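Local coordinates for protein secretin XcpQ (Pseudomonas aeruginosa, PDB 4E9J) that forms, as a multimer, the outer membrane channel through which the type II secretion system exports proteins such as elastase, at residues H80-V84 against I93-A97. Numbering follows the deposited sequence.
Sequences HGFTV and IVPNA
Ile93, buried against the helices of the periplasmic N0 domain, lies at the centre of the apolar side of this antiparallel beta hairpin, formed by strands 82-86 and 91-95. In the m,t rotamer it places CG2 4.0 Å from Phe82 CB and CG1 4.2 Å from Val84 CG2. Phe73 and Met77 of helix 66-79 and Ile35 of helix 31-42 pack on the same Ile93 side chain. The Phe82 ring (chi1 m) turns its edge to the other strand, with CD1 3.7 Å from Pro95 CA.

On the opposite face Thr83 (chi1 t) and Val94 (chi1 m) meet, CG2 to CG2, at 3.8 Å. This face looks to the second subunit of the homodimer, where Thr83 packs on Thr83 of that subunit and Val94 on its Val85.

Residues 82-84 and 93-95 are extended; the axes of these segments approach to 4.5 Å, with 144° between their N-to-C directions. Phe82-Pro95 and Val84-Ile93 are non-hydrogen-bonded pairs, each with CA atoms 4.4 Å apart; between them, Thr83 CA and Val94 CA of the hydrogen-bonded pair are 5.5 Å apart. Its bonds run from Thr83 N to Val94 O (3.0 Å) and from Val94 N to Thr83 O (2.8 Å).

Gly81, at phi 78° and psi 34°, is the C-prime residue of the Schellman motif ending helix 66-79. Its carbonyl turns to the hairpin's polar end, where Asn96 N donates a nearly linear 2.8 Å hydrogen bond to Gly81 O.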
ATOM      1  N   HIS A  80      13.729  -0.557  10.074  1.00 37.62           N
ATOM      2  CA  HIS A  80      14.818  -1.447  10.461  1.00 36.93           C
ATOM      3  C   HIS A  80      14.362  -2.855  10.872  1.00 41.51           C
ATOM      4  O   HIS A  80      15.164  -3.624  11.377  1.00 40.25           O
ATOM      5  CB  HIS A  80      15.657  -0.753  11.552  1.00 36.88           C
ATOM      6  CG  HIS A  80      16.250   0.525  11.067  1.00 39.49           C
ATOM      7  ND1 HIS A  80      17.517   0.488  10.524  1.00 41.76           N
ATOM      8  CD2 HIS A  80      15.755   1.762  10.867  1.00 41.06           C
ATOM      9  CE1 HIS A  80      17.765   1.682  10.045  1.00 41.16           C
ATOM     10  NE2 HIS A  80      16.759   2.482  10.208  1.00 41.22           N
ATOM     11  N   GLY A  81      13.114  -3.198  10.588  1.00 39.44           N
ATOM     12  CA  GLY A  81      12.579  -4.530  10.840  1.00 38.18           C
ATOM     13  C   GLY A  81      12.205  -4.847  12.261  1.00 39.79           C
ATOM     14  O   GLY A  81      12.300  -6.007  12.660  1.00 38.25           O
ATOM     15  N   PHE A  82      11.718  -3.845  13.017  1.00 34.94           N
ATOM     16  CA  PHE A  82      11.273  -4.028  14.393  1.00 33.44           C
ATOM     17  C   PHE A  82       9.802  -3.668  14.545  1.00 35.20           C
ATOM     18  O   PHE A  82       9.279  -2.889  13.752  1.00 36.74           O
ATOM     19  CB  PHE A  82      12.138  -3.195  15.360  1.00 34.96           C
ATOM     20  CG  PHE A  82      13.614  -3.478  15.191  1.00 36.46           C
ATOM     21  CD1 PHE A  82      14.130  -4.730  15.471  1.00 40.05           C
ATOM     22  CD2 PHE A  82      14.466  -2.523  14.653  1.00 38.30           C
ATOM     23  CE1 PHE A  82      15.473  -5.024  15.226  1.00 40.56           C
ATOM     24  CE2 PHE A  82      15.808  -2.812  14.420  1.00 41.43           C
ATOM     25  CZ  PHE A  82      16.305  -4.065  14.703  1.00 40.14           C
ATOM     26  N   THR A  83       9.169  -4.157  15.617  1.00 28.27           N
ATOM     27  CA  THR A  83       7.792  -3.867  15.967  1.00 29.18           C
ATOM     28  C   THR A  83       7.624  -3.821  17.488  1.00 34.70           C
ATOM     29  O   THR A  83       8.419  -4.438  18.203  1.00 35.89           O
ATOM     30  CB  THR A  83       6.858  -4.908  15.282  1.00 40.60           C
ATOM     31  OG1 THR A  83       5.502  -4.549  15.497  1.00 44.37           O
ATOM     32  CG2 THR A  83       7.092  -6.308  15.757  1.00 41.58           C
ATOM     33  N   VAL A  84       6.593  -3.111  17.975  1.00 29.79           N
ATOM     34  CA  VAL A  84       6.293  -2.987  19.395  1.00 29.58           C
ATOM     35  C   VAL A  84       5.175  -3.965  19.747  1.00 34.68           C
ATOM     36  O   VAL A  84       4.120  -3.945  19.113  1.00 32.40           O
ATOM     37  CB  VAL A  84       5.920  -1.536  19.798  1.00 33.55           C
ATOM     38  CG1 VAL A  84       5.830  -1.401  21.323  1.00 33.95           C
ATOM     39  CG2 VAL A  84       6.914  -0.535  19.213  1.00 32.65           C
ATOM     40  N   ILE A  93      10.005  -3.962  22.173  1.00 32.46           N
ATOM     41  CA  ILE A  93      10.442  -3.721  20.798  1.00 32.11           C
ATOM     42  C   ILE A  93      11.166  -5.016  20.426  1.00 36.24           C
ATOM     43  O   ILE A  93      12.078  -5.445  21.149  1.00 34.29           O
ATOM     44  CB  ILE A  93      11.325  -2.455  20.690  1.00 34.56           C
ATOM     45  CG1 ILE A  93      10.516  -1.193  21.191  1.00 35.10           C
ATOM     46  CG2 ILE A  93      11.845  -2.242  19.262  1.00 33.86           C
ATOM     47  CD1 ILE A  93      11.323   0.063  21.237  1.00 40.04           C
ATOM     48  N   VAL A  94      10.725  -5.662  19.324  1.00 33.90           N
ATOM     49  CA  VAL A  94      11.212  -6.977  18.902  1.00 33.70           C
ATOM     50  C   VAL A  94      11.484  -7.063  17.393  1.00 39.44           C
ATOM     51  O   VAL A  94      10.774  -6.426  16.620  1.00 36.35           O
ATOM     52  CB  VAL A  94      10.192  -8.075  19.294  1.00 37.01           C
ATOM     53  CG1 VAL A  94      10.241  -8.373  20.775  1.00 35.80           C
ATOM     54  CG2 VAL A  94       8.766  -7.708  18.871  1.00 37.07           C
ATOM     55  N   PRO A  95      12.419  -7.925  16.926  1.00 39.60           N
ATOM     56  CA  PRO A  95      12.583  -8.084  15.468  1.00 39.38           C
ATOM     57  C   PRO A  95      11.340  -8.710  14.841  1.00 43.07           C
ATOM     58  O   PRO A  95      10.695  -9.573  15.448  1.00 39.34           O
ATOM     59  CB  PRO A  95      13.842  -8.951  15.322  1.00 41.52           C
ATOM     60  CG  PRO A  95      14.401  -9.102  16.686  1.00 46.70           C
ATOM     61  CD  PRO A  95      13.321  -8.828  17.666  1.00 42.09           C
ATOM     62  N   ASN A  96      10.943  -8.170  13.686  1.00 43.23           N
ATOM     63  CA  ASN A  96       9.784  -8.635  12.949  1.00 45.81           C
ATOM     64  C   ASN A  96      10.242  -9.747  12.003  1.00 53.83           C
ATOM     65  O   ASN A  96      11.418  -9.807  11.646  1.00 54.47           O
ATOM     66  CB  ASN A  96       9.146  -7.481  12.154  1.00 50.03           C
ATOM     67  CG  ASN A  96       7.670  -7.689  11.887  1.00 83.96           C
ATOM     68  OD1 ASN A  96       7.206  -8.815  11.674  1.00 77.51           O
ATOM     69  ND2 ASN A  96       6.898  -6.605  11.862  1.00 80.07           N
ATOM     70  N   ALA A  97       9.314 -10.615  11.600  1.00 52.49           N
ATOM     71  CA  ALA A  97       9.606 -11.717  10.680  1.00 86.05           C
ATOM     72  C   ALA A  97       9.760 -11.168   9.264  1.00 96.40           C
ATOM     73  O   ALA A  97       9.811 -11.932   8.307  1.00 53.79           O
ATOM     74  CB  ALA A  97       8.481 -12.740  10.721  1.00 86.92           C
TER